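Local coordinates for fructose-bisphosphate aldolase (Thermus caldophilus, PDB 2FJK), which belongs to the class II fructose-bisphosphate aldolases, enzymes built on a TIM-barrel fold, and carries bound 1,3-dihydroxyacetonephosphate in this model, at residues 293-296 and 297-301. Residues are numbered along the deposited sequence; the frame is centred on the assembly and turned at random.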
ATOM      1  N   LYS A 293      18.782  -3.764  20.452  1.00 23.75           N
ATOM      2  CA  LYS A 293      19.930  -2.867  20.365  1.00 25.57           C
ATOM      3  C   LYS A 293      21.204  -3.546  20.837  1.00 25.32           C
ATOM      4  O   LYS A 293      22.176  -3.619  20.085  1.00 25.75           O
ATOM      5  CB  LYS A 293      19.670  -1.585  21.172  1.00 24.18           C
ATOM      6  CG  LYS A 293      18.747  -0.607  20.459  1.00 26.03           C
ATOM      7  CD  LYS A 293      18.264   0.512  21.363  1.00 27.64           C
ATOM      8  CE  LYS A 293      19.409   1.332  21.937  1.00 31.83           C
ATOM      9  NZ  LYS A 293      18.919   2.314  22.949  1.00 34.71           N
ATOM     10  N   SER A 294      21.204  -4.060  22.063  1.00 25.14           N
ATOM     11  CA  SER A 294      22.403  -4.726  22.573  1.00 27.04           C
ATOM     12  C   SER A 294      22.787  -5.885  21.648  1.00 27.80           C
ATOM     13  O   SER A 294      23.971  -6.155  21.418  1.00 26.96           O
ATOM     14  CB  SER A 294      22.189  -5.215  24.012  1.00 24.96           C
ATOM     15  OG  SER A 294      21.130  -6.146  24.117  1.00 30.28           O
ATOM     16  N   ARG A 295      21.774  -6.545  21.100  1.00 28.53           N
ATOM     17  CA  ARG A 295      21.979  -7.657  20.179  1.00 27.85           C
ATOM     18  C   ARG A 295      22.787  -7.159  18.980  1.00 28.46           C
ATOM     19  O   ARG A 295      23.737  -7.808  18.533  1.00 27.03           O
ATOM     20  CB  ARG A 295      20.623  -8.173  19.704  1.00 30.47           C
ATOM     21  CG  ARG A 295      20.596  -9.626  19.360  1.00 31.73           C
ATOM     22  CD  ARG A 295      20.991 -10.461  20.559  1.00 31.28           C
ATOM     23  NE  ARG A 295      20.920 -11.870  20.222  1.00 33.23           N
ATOM     24  CZ  ARG A 295      21.605 -12.823  20.836  1.00 33.14           C
ATOM     25  NH1 ARG A 295      22.429 -12.529  21.835  1.00 31.61           N
ATOM     26  NH2 ARG A 295      21.468 -14.071  20.435  1.00 34.92           N
HETATM   27  N   MSE A 296      22.385  -6.007  18.450  1.00 27.21           N
HETATM   28  CA  MSE A 296      23.079  -5.414  17.313  1.00 28.35           C
HETATM   29  C   MSE A 296      24.503  -4.998  17.703  1.00 28.02           C
HETATM   30  O   MSE A 296      25.399  -5.015  16.863  1.00 28.67           O
HETATM   31  CB  MSE A 296      22.296  -4.210  16.781  1.00 28.25           C
HETATM   32  CG  MSE A 296      20.916  -4.577  16.263  1.00 29.72           C
HETATM   33 SE   MSE A 296      19.827  -3.055  15.817  1.00 30.08          SE
HETATM   34  CE  MSE A 296      19.102  -2.633  17.517  1.00 33.04           C
ATOM     35  N   GLU A 297      24.709  -4.624  18.967  1.00 26.68           N
ATOM     36  CA  GLU A 297      26.046  -4.254  19.441  1.00 28.12           C
ATOM     37  C   GLU A 297      26.938  -5.490  19.431  1.00 27.67           C
ATOM     38  O   GLU A 297      28.102  -5.426  19.068  1.00 26.41           O
ATOM     39  CB  GLU A 297      26.011  -3.727  20.870  1.00 28.10           C
ATOM     40  CG  GLU A 297      25.413  -2.361  21.051  1.00 33.35           C
ATOM     41  CD  GLU A 297      25.637  -1.842  22.455  1.00 36.16           C
ATOM     42  OE1 GLU A 297      25.215  -2.521  23.417  1.00 37.20           O
ATOM     43  OE2 GLU A 297      26.244  -0.758  22.598  1.00 39.91           O
ATOM     44  N   LEU A 298      26.378  -6.613  19.855  1.00 28.76           N
ATOM     45  CA  LEU A 298      27.114  -7.867  19.898  1.00 29.16           C
ATOM     46  C   LEU A 298      27.416  -8.364  18.487  1.00 29.00           C
ATOM     47  O   LEU A 298      28.468  -8.946  18.238  1.00 28.09           O
ATOM     48  CB  LEU A 298      26.300  -8.915  20.661  1.00 29.52           C
ATOM     49  CG  LEU A 298      26.841 -10.346  20.721  1.00 30.69           C
ATOM     50  CD1 LEU A 298      28.212 -10.356  21.403  1.00 28.75           C
ATOM     51  CD2 LEU A 298      25.850 -11.220  21.479  1.00 28.52           C
ATOM     52  N   PHE A 299      26.496  -8.109  17.561  1.00 28.92           N
ATOM     53  CA  PHE A 299      26.657  -8.554  16.178  1.00 27.73           C
ATOM     54  C   PHE A 299      27.574  -7.674  15.338  1.00 27.54           C
ATOM     55  O   PHE A 299      28.061  -8.101  14.293  1.00 27.67           O
ATOM     56  CB  PHE A 299      25.288  -8.663  15.489  1.00 28.22           C
ATOM     57  CG  PHE A 299      24.351  -9.668  16.129  1.00 29.00           C
ATOM     58  CD1 PHE A 299      24.827 -10.634  17.012  1.00 26.62           C
ATOM     59  CD2 PHE A 299      22.991  -9.662  15.816  1.00 29.67           C
ATOM     60  CE1 PHE A 299      23.961 -11.580  17.573  1.00 29.07           C
ATOM     61  CE2 PHE A 299      22.119 -10.604  16.369  1.00 28.82           C
ATOM     62  CZ  PHE A 299      22.606 -11.564  17.250  1.00 28.87           C
ATOM     63  N   GLY A 300      27.808  -6.445  15.787  1.00 27.68           N
ATOM     64  CA  GLY A 300      28.669  -5.553  15.034  1.00 26.37           C
ATOM     65  C   GLY A 300      27.999  -4.914  13.828  1.00 27.13           C
ATOM     66  O   GLY A 300      28.673  -4.504  12.881  1.00 24.96           O
ATOM     67  N   SER A 301      26.671  -4.825  13.855  1.00 26.47           N
ATOM     68  CA  SER A 301      25.930  -4.219  12.753  1.00 26.31           C
ATOM     69  C   SER A 301      25.634  -2.743  13.043  1.00 27.77           C
ATOM     70  O   SER A 301      24.984  -2.058  12.249  1.00 26.77           O
ATOM     71  CB  SER A 301      24.606  -4.956  12.537  1.00 24.51           C
ATOM     72  OG  SER A 301      23.737  -4.727  13.633  1.00 17.32           O
TER
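E297 N, L298 N and F299 N donate to the carbonyls of K293, S294 and R295, the i to i+4 bonds that close the last turn of helix 277-299. The helix ends at F299; G300 leaves it with positive phi (78°). M296 O is gripped by S301 N at 3.3 Å and, more weakly, by G300 N. With the weak bond from G300 N to E297 O and the glycine's positive phi, this makes a Schellman motif.

R295 and F299 carry the side-chain contact. R295 CG lies anti to its backbone N (chi1 -151°), and the bend at chi2 takes the chain past the ring. R295 CG is 3.5 Å from F299 CZ and R295 NE 3.4 Å. The guanidinium and ring planes are 56° apart, so no flat stack forms. R295 O sits over one face of the ring, 3.1 Å from F299 CG. L298 runs alongside R295, its CD2 3.7 Å from R295 NH1. M296 CB touches S301 OG, which is hydrogen-bonded to S42.

F299 also packs on I239 and I243 of helix 236-244 and on strand 247-252. R295 NE is hydrogen-bonded to OG1 of T252, a residue of the 1,3-dihydroxyacetonephosphate pocket. Ring contact and hydrogen bond suggest a defined course for the arginine, its side chain about 7 Å from the ligand. Its positive charge, probably partly offset by D255 in a long, weak ion pair, may influence the pocket's electrostatics.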